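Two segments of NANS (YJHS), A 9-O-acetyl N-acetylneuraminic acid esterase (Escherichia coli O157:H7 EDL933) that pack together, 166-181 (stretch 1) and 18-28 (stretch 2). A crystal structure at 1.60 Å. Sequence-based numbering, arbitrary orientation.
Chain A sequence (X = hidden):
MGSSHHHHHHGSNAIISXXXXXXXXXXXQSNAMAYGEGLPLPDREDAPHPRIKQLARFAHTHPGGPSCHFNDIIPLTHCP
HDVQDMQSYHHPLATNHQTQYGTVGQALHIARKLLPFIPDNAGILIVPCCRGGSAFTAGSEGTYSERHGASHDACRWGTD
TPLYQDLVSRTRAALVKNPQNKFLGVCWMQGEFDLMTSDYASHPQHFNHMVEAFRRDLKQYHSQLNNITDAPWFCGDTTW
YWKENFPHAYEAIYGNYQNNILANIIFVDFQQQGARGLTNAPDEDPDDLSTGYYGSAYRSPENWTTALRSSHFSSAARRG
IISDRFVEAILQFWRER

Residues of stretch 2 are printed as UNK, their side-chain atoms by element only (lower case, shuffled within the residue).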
ATOM      1  N   ASP A 166       4.451 -13.628  -3.841  1.00 15.94           N
ATOM      2  CA  ASP A 166       4.289 -12.441  -4.675  1.00 15.71           C
ATOM      3  C   ASP A 166       5.092 -11.289  -4.052  1.00 14.42           C
ATOM      4  O   ASP A 166       5.823 -10.587  -4.754  1.00 14.66           O
ATOM      5  CB  ASP A 166       2.783 -12.142  -4.768  1.00 16.20           C
ATOM      6  CG  ASP A 166       2.434 -11.061  -5.789  1.00 18.51           C
ATOM      7  OD1 ASP A 166       2.483  -9.867  -5.419  1.00 19.05           O
ATOM      8  OD2 ASP A 166       2.062 -11.388  -6.953  1.00 18.28           O
ATOM      9  N   LEU A 167       4.976 -11.138  -2.740  1.00 14.14           N
ATOM     10  CA  LEU A 167       5.736 -10.148  -1.985  1.00 14.15           C
ATOM     11  C   LEU A 167       7.254 -10.316  -2.150  1.00 14.66           C
ATOM     12  O   LEU A 167       7.961  -9.353  -2.457  1.00 14.13           O
ATOM     13  CB  LEU A 167       5.348 -10.234  -0.510  1.00 14.42           C
ATOM     14  CG  LEU A 167       6.093  -9.383   0.506  1.00 14.23           C
ATOM     15  CD1 LEU A 167       5.782  -7.918   0.292  1.00 17.63           C
ATOM     16  CD2 LEU A 167       5.714  -9.825   1.894  1.00 16.74           C
ATOM     17  N   VAL A 168       7.735 -11.541  -1.946  1.00 15.32           N
ATOM     18  CA  VAL A 168       9.173 -11.851  -2.048  1.00 16.62           C
ATOM     19  C   VAL A 168       9.657 -11.784  -3.497  1.00 16.71           C
ATOM     20  O   VAL A 168      10.662 -11.130  -3.797  1.00 17.03           O
ATOM     21  CB  VAL A 168       9.498 -13.215  -1.369  1.00 16.57           C
ATOM     22  CG1 VAL A 168      10.863 -13.789  -1.838  1.00 19.13           C
ATOM     23  CG2 VAL A 168       9.522 -13.045   0.114  1.00 17.03           C
ATOM     24  N   SER A 169       8.901 -12.408  -4.396  1.00 16.52           N
ATOM     25  CA  SER A 169       9.269 -12.488  -5.798  1.00 18.01           C
ATOM     26  C   SER A 169       9.322 -11.124  -6.475  1.00 17.00           C
ATOM     27  O   SER A 169      10.280 -10.841  -7.222  1.00 17.92           O
ATOM     28  CB  SER A 169       8.348 -13.470  -6.532  1.00 18.23           C
ATOM     29  OG  SER A 169       7.870 -12.907  -7.740  1.00 25.30           O
ATOM     30  N   ARG A 170       8.346 -10.259  -6.183  1.00 14.98           N
ATOM     31  CA  ARG A 170       8.329  -8.912  -6.753  1.00 15.11           C
ATOM     32  C   ARG A 170       9.399  -7.997  -6.150  1.00 14.64           C
ATOM     33  O   ARG A 170       9.976  -7.196  -6.857  1.00 15.29           O
ATOM     34  CB  ARG A 170       6.944  -8.277  -6.610  1.00 14.29           C
ATOM     35  CG  ARG A 170       6.013  -8.787  -7.640  1.00 16.02           C
ATOM     36  CD  ARG A 170       4.595  -8.506  -7.320  1.00 16.19           C
ATOM     37  NE  ARG A 170       4.131  -7.127  -7.440  1.00 13.90           N
ATOM     38  CZ  ARG A 170       3.902  -6.472  -8.571  1.00 12.79           C
ATOM     39  NH1 ARG A 170       4.275  -6.962  -9.762  1.00 13.59           N
ATOM     40  NH2 ARG A 170       3.352  -5.284  -8.507  1.00 11.21           N
ATOM     41  N   THR A 171       9.644  -8.118  -4.848  1.00 13.97           N
ATOM     42  CA  THR A 171      10.707  -7.332  -4.216  1.00 15.05           C
ATOM     43  C   THR A 171      12.069  -7.712  -4.792  1.00 15.97           C
ATOM     44  O   THR A 171      12.889  -6.830  -5.118  1.00 14.81           O
ATOM     45  CB  THR A 171      10.688  -7.489  -2.688  1.00 14.81           C
ATOM     46  OG1 THR A 171       9.440  -6.992  -2.202  1.00 14.67           O
ATOM     47  CG2 THR A 171      11.828  -6.691  -2.020  1.00 16.35           C
ATOM     48  N   ARG A 172      12.290  -9.019  -4.947  1.00 16.21           N
ATOM     49  CA  ARG A 172      13.550  -9.502  -5.523  1.00 17.59           C
ATOM     50  C   ARG A 172      13.692  -8.992  -6.942  1.00 17.54           C
ATOM     51  O   ARG A 172      14.761  -8.538  -7.311  1.00 18.40           O
ATOM     52  CB  ARG A 172      13.570 -11.019  -5.569  1.00 18.38           C
ATOM     53  CG  ARG A 172      13.968 -11.693  -4.308  1.00 21.61           C
ATOM     54  CD  ARG A 172      13.819 -13.196  -4.521  1.00 26.60           C
ATOM     55  NE  ARG A 172      14.427 -13.968  -3.445  1.00 31.16           N
ATOM     56  CZ  ARG A 172      14.026 -15.177  -3.059  1.00 32.71           C
ATOM     57  NH1 ARG A 172      12.997 -15.773  -3.658  1.00 33.16           N
ATOM     58  NH2 ARG A 172      14.668 -15.792  -2.069  1.00 33.70           N
ATOM     59  N   ALA A 173      12.610  -9.049  -7.725  1.00 17.42           N
ATOM     60  CA  ALA A 173      12.620  -8.643  -9.129  1.00 17.27           C
ATOM     61  C   ALA A 173      13.008  -7.185  -9.239  1.00 17.51           C
ATOM     62  O   ALA A 173      13.728  -6.787 -10.157  1.00 17.95           O
ATOM     63  CB  ALA A 173      11.248  -8.870  -9.788  1.00 17.18           C
ATOM     64  N   ALA A 174      12.518  -6.383  -8.293  1.00 17.28           N
ATOM     65  CA  ALA A 174      12.809  -4.960  -8.310  1.00 17.29           C
ATOM     66  C   ALA A 174      14.297  -4.696  -8.080  1.00 18.06           C
ATOM     67  O   ALA A 174      14.875  -3.788  -8.697  1.00 18.35           O
ATOM     68  CB  ALA A 174      11.961  -4.236  -7.268  1.00 17.14           C
ATOM     69  N   LEU A 175      14.901  -5.482  -7.198  1.00 18.25           N
ATOM     70  CA  LEU A 175      16.333  -5.343  -6.870  1.00 19.77           C
ATOM     71  C   LEU A 175      17.229  -5.905  -7.968  1.00 20.54           C
ATOM     72  O   LEU A 175      18.238  -5.291  -8.338  1.00 21.00           O
ATOM     73  CB  LEU A 175      16.651  -5.945  -5.496  1.00 19.53           C
ATOM     74  CG  LEU A 175      15.882  -5.283  -4.324  1.00 20.06           C
ATOM     75  CD1 LEU A 175      16.140  -5.997  -2.992  1.00 21.45           C
ATOM     76  CD2 LEU A 175      16.187  -3.784  -4.209  1.00 21.39           C
ATOM     77  N   VAL A 176      16.838  -7.053  -8.515  1.00 21.47           N
ATOM     78  CA  VAL A 176      17.542  -7.711  -9.628  1.00 22.17           C
ATOM     79  C   VAL A 176      17.587  -6.906 -10.929  1.00 22.46           C
ATOM     80  O   VAL A 176      18.541  -7.027 -11.712  1.00 22.57           O
ATOM     81  CB  VAL A 176      16.906  -9.108  -9.904  1.00 21.40           C
ATOM     82  CG1 VAL A 176      17.280  -9.646 -11.296  1.00 24.05           C
ATOM     83  CG2 VAL A 176      17.260 -10.060  -8.812  1.00 22.69           C
ATOM     84  N   LYS A 177      16.560  -6.095 -11.166  1.00 22.92           N
ATOM     85  CA  LYS A 177      16.469  -5.229 -12.348  1.00 23.56           C
ATOM     86  C   LYS A 177      17.696  -4.362 -12.588  1.00 23.14           C
ATOM     87  O   LYS A 177      18.062  -4.133 -13.730  1.00 24.30           O
ATOM     88  CB  LYS A 177      15.234  -4.329 -12.284  1.00 24.09           C
ATOM     89  CG  LYS A 177      13.932  -5.015 -12.732  1.00 25.63           C
ATOM     90  CD  LYS A 177      12.981  -4.018 -13.345  1.00 28.06           C
ATOM     91  CE  LYS A 177      11.606  -4.633 -13.548  1.00 28.59           C
ATOM     92  NZ  LYS A 177      11.489  -5.561 -14.703  1.00 29.36           N
ATOM     93  N   ASN A 178      18.306  -3.866 -11.516  1.00 22.49           N
ATOM     94  CA  ASN A 178      19.431  -2.940 -11.601  1.00 21.44           C
ATOM     95  C   ASN A 178      20.244  -3.115 -10.314  1.00 21.48           C
ATOM     96  O   ASN A 178      19.713  -2.900  -9.228  1.00 20.58           O
ATOM     97  CB  ASN A 178      18.854  -1.522 -11.742  1.00 20.91           C
ATOM     98  CG  ASN A 178      19.899  -0.454 -12.011  1.00 20.69           C
ATOM     99  OD1 ASN A 178      21.044  -0.536 -11.557  1.00 19.25           O
ATOM    100  ND2 ASN A 178      19.485   0.588 -12.716  1.00 21.07           N
ATOM    101  N   PRO A 179      21.518  -3.580 -10.407  1.00 21.16           N
ATOM    102  CA  PRO A 179      22.281  -3.813  -9.180  1.00 21.18           C
ATOM    103  C   PRO A 179      22.535  -2.543  -8.350  1.00 20.80           C
ATOM    104  O   PRO A 179      22.905  -2.647  -7.179  1.00 21.38           O
ATOM    105  CB  PRO A 179      23.612  -4.422  -9.689  1.00 21.07           C
ATOM    106  CG  PRO A 179      23.712  -4.006 -11.082  1.00 22.02           C
ATOM    107  CD  PRO A 179      22.289  -3.970 -11.606  1.00 21.81           C
ATOM    108  N   GLN A 180      22.314  -1.365  -8.936  1.00 19.92           N
ATOM    109  CA  GLN A 180      22.425  -0.115  -8.183  1.00 19.42           C
ATOM    110  C   GLN A 180      21.136   0.277  -7.438  1.00 18.23           C
ATOM    111  O   GLN A 180      21.082   1.327  -6.747  1.00 17.77           O
ATOM    112  CB  GLN A 180      22.789   1.041  -9.111  1.00 20.22           C
ATOM    113  CG  GLN A 180      24.257   1.219  -9.419  1.00 23.81           C
ATOM    114  CD  GLN A 180      24.462   2.470 -10.231  1.00 27.72           C
ATOM    115  OE1 GLN A 180      24.235   2.484 -11.446  1.00 31.80           O
ATOM    116  NE2 GLN A 180      24.849   3.552  -9.566  1.00 30.13           N
ATOM    117  N   ASN A 181      20.079  -0.508  -7.609  1.00 17.47           N
ATOM    118  CA  ASN A 181      18.849  -0.209  -6.893  1.00 16.01           C
ATOM    119  C   ASN A 181      19.059  -0.394  -5.400  1.00 16.51           C
ATOM    120  O   ASN A 181      19.810  -1.278  -4.985  1.00 16.76           O
ATOM    121  CB  ASN A 181      17.699  -1.069  -7.409  1.00 16.06           C
ATOM    122  CG  ASN A 181      17.183  -0.611  -8.771  1.00 14.83           C
ATOM    123  OD1 ASN A 181      17.580   0.431  -9.313  1.00 12.80           O
ATOM    124  ND2 ASN A 181      16.251  -1.381  -9.313  1.00 16.75           N
ATOM    125  N   UNK A  18      15.861   7.232 -15.124  1.00 16.62           N
ATOM    126  CA  UNK A  18      16.830   7.239 -14.029  1.00 16.39           C
ATOM    127  C   UNK A  18      17.958   6.239 -14.221  1.00 16.01           C
ATOM    128  O   UNK A  18      17.796   5.234 -14.950  1.00 17.30           O
ATOM    129  c   UNK A  18      14.603   7.230 -13.156  1.00 15.99           C
ATOM    130  c   UNK A  18      15.986   6.811 -12.811  1.00 15.35           C
ATOM    131  c   UNK A  18      14.481   6.997 -14.645  1.00 17.25           C
ATOM    132  N   UNK A  19      19.084   6.483 -13.540  1.00 15.17           N
ATOM    133  CA  UNK A  19      20.180   5.505 -13.516  1.00 15.19           C
ATOM    134  C   UNK A  19      19.836   4.307 -12.664  1.00 14.53           C
ATOM    135  O   UNK A  19      20.318   3.207 -12.909  1.00 15.68           O
ATOM    136  c   UNK A  19      22.201   6.969 -13.925  1.00 17.85           C
ATOM    137  o   UNK A  19      21.995   6.806 -15.155  1.00 19.18           O
ATOM    138  o   UNK A  19      23.024   7.772 -13.449  1.00 17.71           O
ATOM    139  c   UNK A  19      21.464   6.101 -12.944  1.00 14.26           C
ATOM    140  N   UNK A  20      19.054   4.540 -11.614  1.00 14.16           N
ATOM    141  CA  UNK A  20      18.683   3.464 -10.690  1.00 13.01           C
ATOM    142  C   UNK A  20      17.544   3.978  -9.818  1.00 12.16           C
ATOM    143  O   UNK A  20      17.149   5.135  -9.917  1.00 11.44           O
ATOM    144  c   UNK A  20      21.192   5.098  -9.183  1.00 14.09           C
ATOM    145  c   UNK A  20      19.881   3.008  -9.804  1.00 13.65           C
ATOM    146  c   UNK A  20      21.553   6.082  -8.279  1.00 13.10           C
ATOM    147  c   UNK A  20      21.043   6.054  -6.975  1.00 15.07           C
ATOM    148  c   UNK A  20      20.318   4.059  -8.809  1.00 13.11           C
ATOM    149  c   UNK A  20      19.835   4.049  -7.493  1.00 13.41           C
ATOM    150  o   UNK A  20      21.407   7.035  -6.076  1.00 18.09           O
ATOM    151  c   UNK A  20      20.184   5.055  -6.580  1.00 15.75           C
ATOM    152  N   UNK A  21      17.013   3.088  -8.980  1.00 12.27           N
ATOM    153  CA  UNK A  21      15.806   3.368  -8.178  1.00 12.29           C
ATOM    154  C   UNK A  21      16.022   3.064  -6.705  1.00 11.96           C
ATOM    155  O   UNK A  21      16.727   2.130  -6.347  1.00 11.90           O
ATOM    156  c   UNK A  21      14.119   2.960 -10.049  1.00  9.54           C
ATOM    157  c   UNK A  21      13.181   3.960 -10.182  1.00 11.08           C
ATOM    158  c   UNK A  21      14.596   2.549  -8.656  1.00 11.51           C
ATOM    159  c   UNK A  21      12.740   4.375 -11.413  1.00 12.57           C
ATOM    160  o   UNK A  21      12.732   4.281 -13.738  1.00 17.83           O
ATOM    161  c   UNK A  21      13.229   3.784 -12.552  1.00 14.62           C
ATOM    162  c   UNK A  21      14.623   2.346 -11.207  1.00 13.80           C
ATOM    163  c   UNK A  21      14.170   2.759 -12.480  1.00 13.62           C
ATOM    164  N   UNK A  22      15.388   3.881  -5.871  1.00 12.00           N
ATOM    165  CA  UNK A  22      15.183   3.564  -4.463  1.00 12.07           C
ATOM    166  C   UNK A  22      13.861   2.809  -4.454  1.00 11.42           C
ATOM    167  O   UNK A  22      12.874   3.304  -4.952  1.00 11.69           O
ATOM    168  c   UNK A  22      18.330   6.725  -4.007  1.00 19.22           C
ATOM    169  o   UNK A  22      19.775   7.721  -2.351  1.00 20.46           O
ATOM    170  c   UNK A  22      17.767   6.624  -1.690  1.00 20.01           C
ATOM    171  c   UNK A  22      15.026   4.834  -3.645  1.00 12.06           C
ATOM    172  c   UNK A  22      17.161   6.009  -4.319  1.00 19.08           C
ATOM    173  c   UNK A  22      18.623   7.017  -2.681  1.00 19.47           C
ATOM    174  c   UNK A  22      16.615   5.909  -2.007  1.00 20.34           C
ATOM    175  c   UNK A  22      16.299   5.586  -3.325  1.00 14.88           C
ATOM    176  N   UNK A  23      13.884   1.613  -3.896  1.00 11.84           N
ATOM    177  CA  UNK A  23      12.792   0.645  -3.991  1.00 12.08           C
ATOM    178  C   UNK A  23      12.045   0.614  -2.652  1.00 12.39           C
ATOM    179  O   UNK A  23      12.661   0.530  -1.590  1.00 10.87           O
ATOM    180  c   UNK A  23      12.198  -1.802  -4.252  1.00 12.03           C
ATOM    181  c   UNK A  23      13.903  -0.793  -5.799  1.00 12.04           C
ATOM    182  c   UNK A  23      13.307  -0.770  -4.375  1.00 13.44           C
ATOM    183  N   UNK A  24      10.714   0.732  -2.714  1.00 11.81           N
ATOM    184  CA  UNK A  24       9.879   0.617  -1.518  1.00 11.10           C
ATOM    185  C   UNK A  24       8.759  -0.365  -1.843  1.00 10.90           C
ATOM    186  O   UNK A  24       8.064  -0.183  -2.826  1.00 10.76           O
ATOM    187  c   UNK A  24       9.313   1.988  -1.140  1.00 12.59           C
ATOM    188  c   UNK A  24       8.552   2.150   0.172  1.00 14.62           C
ATOM    189  c   UNK A  24       9.523   2.092   1.385  1.00 14.20           C
ATOM    190  c   UNK A  24       7.789   3.466   0.154  1.00 16.98           C
ATOM    191  N   UNK A  25       8.632  -1.427  -1.041  1.00  9.35           N
ATOM    192  CA  UNK A  25       7.539  -2.391  -1.201  1.00 10.12           C
ATOM    193  C   UNK A  25       6.351  -1.926  -0.361  1.00  9.81           C
ATOM    194  O   UNK A  25       6.525  -1.453   0.726  1.00  9.93           O
ATOM    195  o   UNK A  25       9.000  -4.234  -1.673  1.00 10.21           O
ATOM    196  c   UNK A  25       6.830  -4.789  -0.799  1.00 10.94           C
ATOM    197  c   UNK A  25       7.986  -3.787  -0.759  1.00 11.32           C
ATOM    198  N   UNK A  26       5.141  -2.081  -0.897  1.00  9.14           N
ATOM    199  CA  UNK A  26       3.921  -1.670  -0.210  1.00 10.26           C
ATOM    200  C   UNK A  26       3.048  -2.897  -0.168  1.00 10.17           C
ATOM    201  O   UNK A  26       2.800  -3.504  -1.213  1.00 11.43           O
ATOM    202  c   UNK A  26       3.213  -0.488  -0.925  1.00 10.61           C
ATOM    203  c   UNK A  26       4.174   0.694  -0.995  1.00 10.73           C
ATOM    204  c   UNK A  26       1.962  -0.082  -0.152  1.00 11.35           C
ATOM    205  N   UNK A  27       2.636  -3.310   1.033  1.00  9.78           N
ATOM    206  CA  UNK A  27       1.916  -4.582   1.146  1.00  9.04           C
ATOM    207  C   UNK A  27       0.909  -4.555   2.295  1.00  8.44           C
ATOM    208  O   UNK A  27       0.927  -3.651   3.165  1.00  9.01           O
ATOM    209  c   UNK A  27       2.927  -5.719   1.338  1.00  9.89           C
ATOM    210  N   UNK A  28       0.003  -5.542   2.292  1.00  8.29           N
ATOM    211  CA  UNK A  28      -1.008  -5.653   3.292  1.00  7.82           C
ATOM    212  C   UNK A  28      -2.397  -5.806   2.738  1.00  7.96           C
ATOM    213  O   UNK A  28      -2.567  -6.389   1.667  1.00  7.87           O
TER

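Position 18 has three side-chain carbons that close a ring onto the backbone N. Nothing on stretch 1 lies within contact distance. It is Pro18.

Position 19 has two side-chain carbons, the second carrying two oxygens, a carboxylate. Its backbone O accepts a hydrogen bond from Asn178 ND2 at 2.8 Å. It is Asp19.

Position 20 has one carbon, then a six-carbon ring bearing one oxygen, a phenol. Its CB points toward stretch 1 and lies 3.6 Å from Gln180 CB. Gln180 O sits oblique to the ring, 3.1 Å from its nearest carbon. It is Tyr20, and that carbon is CD1.

Position 21 again shows one carbon and a six-carbon ring with one oxygen. Its backbone N donates to Asn181 OD1 at 2.7 Å, and the same oxygen lies at the ring edge. Asn181 CA approaches the backbone O of position 21 at 3.2 Å in a CA-H...O contact. It is Tyr21.

Position 22 has the same ring and oxygen, but its CB points away and no atom touches stretch 1. It is Tyr22.

Position 23 has three carbons, one carrying the other two. One terminal carbon lies 3.9 Å from Ala174 CB and the other 4.1 Å from Leu175 CD2. It is Val23.

Position 24 has four carbons, forked at the second, and is out of reach of stretch 1. It is Leu24.

Position 25 has one carbon carrying one oxygen and one carbon. The oxygen lies 2.8 Å from Thr171 OG1, and the terminal carbon 3.5 Å from Leu167 CD1. It is Thr25. Its OG1 donates to Thr171 OG1. Thr171 OG1 in turn donates to Leu167 O at 2.8 Å, so the strand hydroxyl is linked to the helix backbone.

Position 26 has three carbons, one carrying two. Its CB points away from stretch 1 and nothing there is in contact. It is Val26.

Position 27 has a single side-chain carbon, CB, which lies 3.8 Å from Leu167 CD1. It is Ala27.

Position 28 has no side chain. It is Gly28. At its backbone angles, a CB would be jammed against the carbonyl O of Ala27.

The helix and strand run nearly antiparallel, at 176°. Val23, Thr25 and Ala27 point toward the helix, as alternation along a strand allows. They meet Ala174, Leu175, Thr171 and Leu167 in a mostly apolar contact with one hydroxyl pair inside it. Beyond the helix, the turn from Asn178 to Asn181 holds the start of stretch 2 through two asparagine hydrogen bonds. Asn181 ND2 also donates to Ala174 O at 2.8 Å.

Stretch 2, residues 18-28: PDYYYVLTVAG
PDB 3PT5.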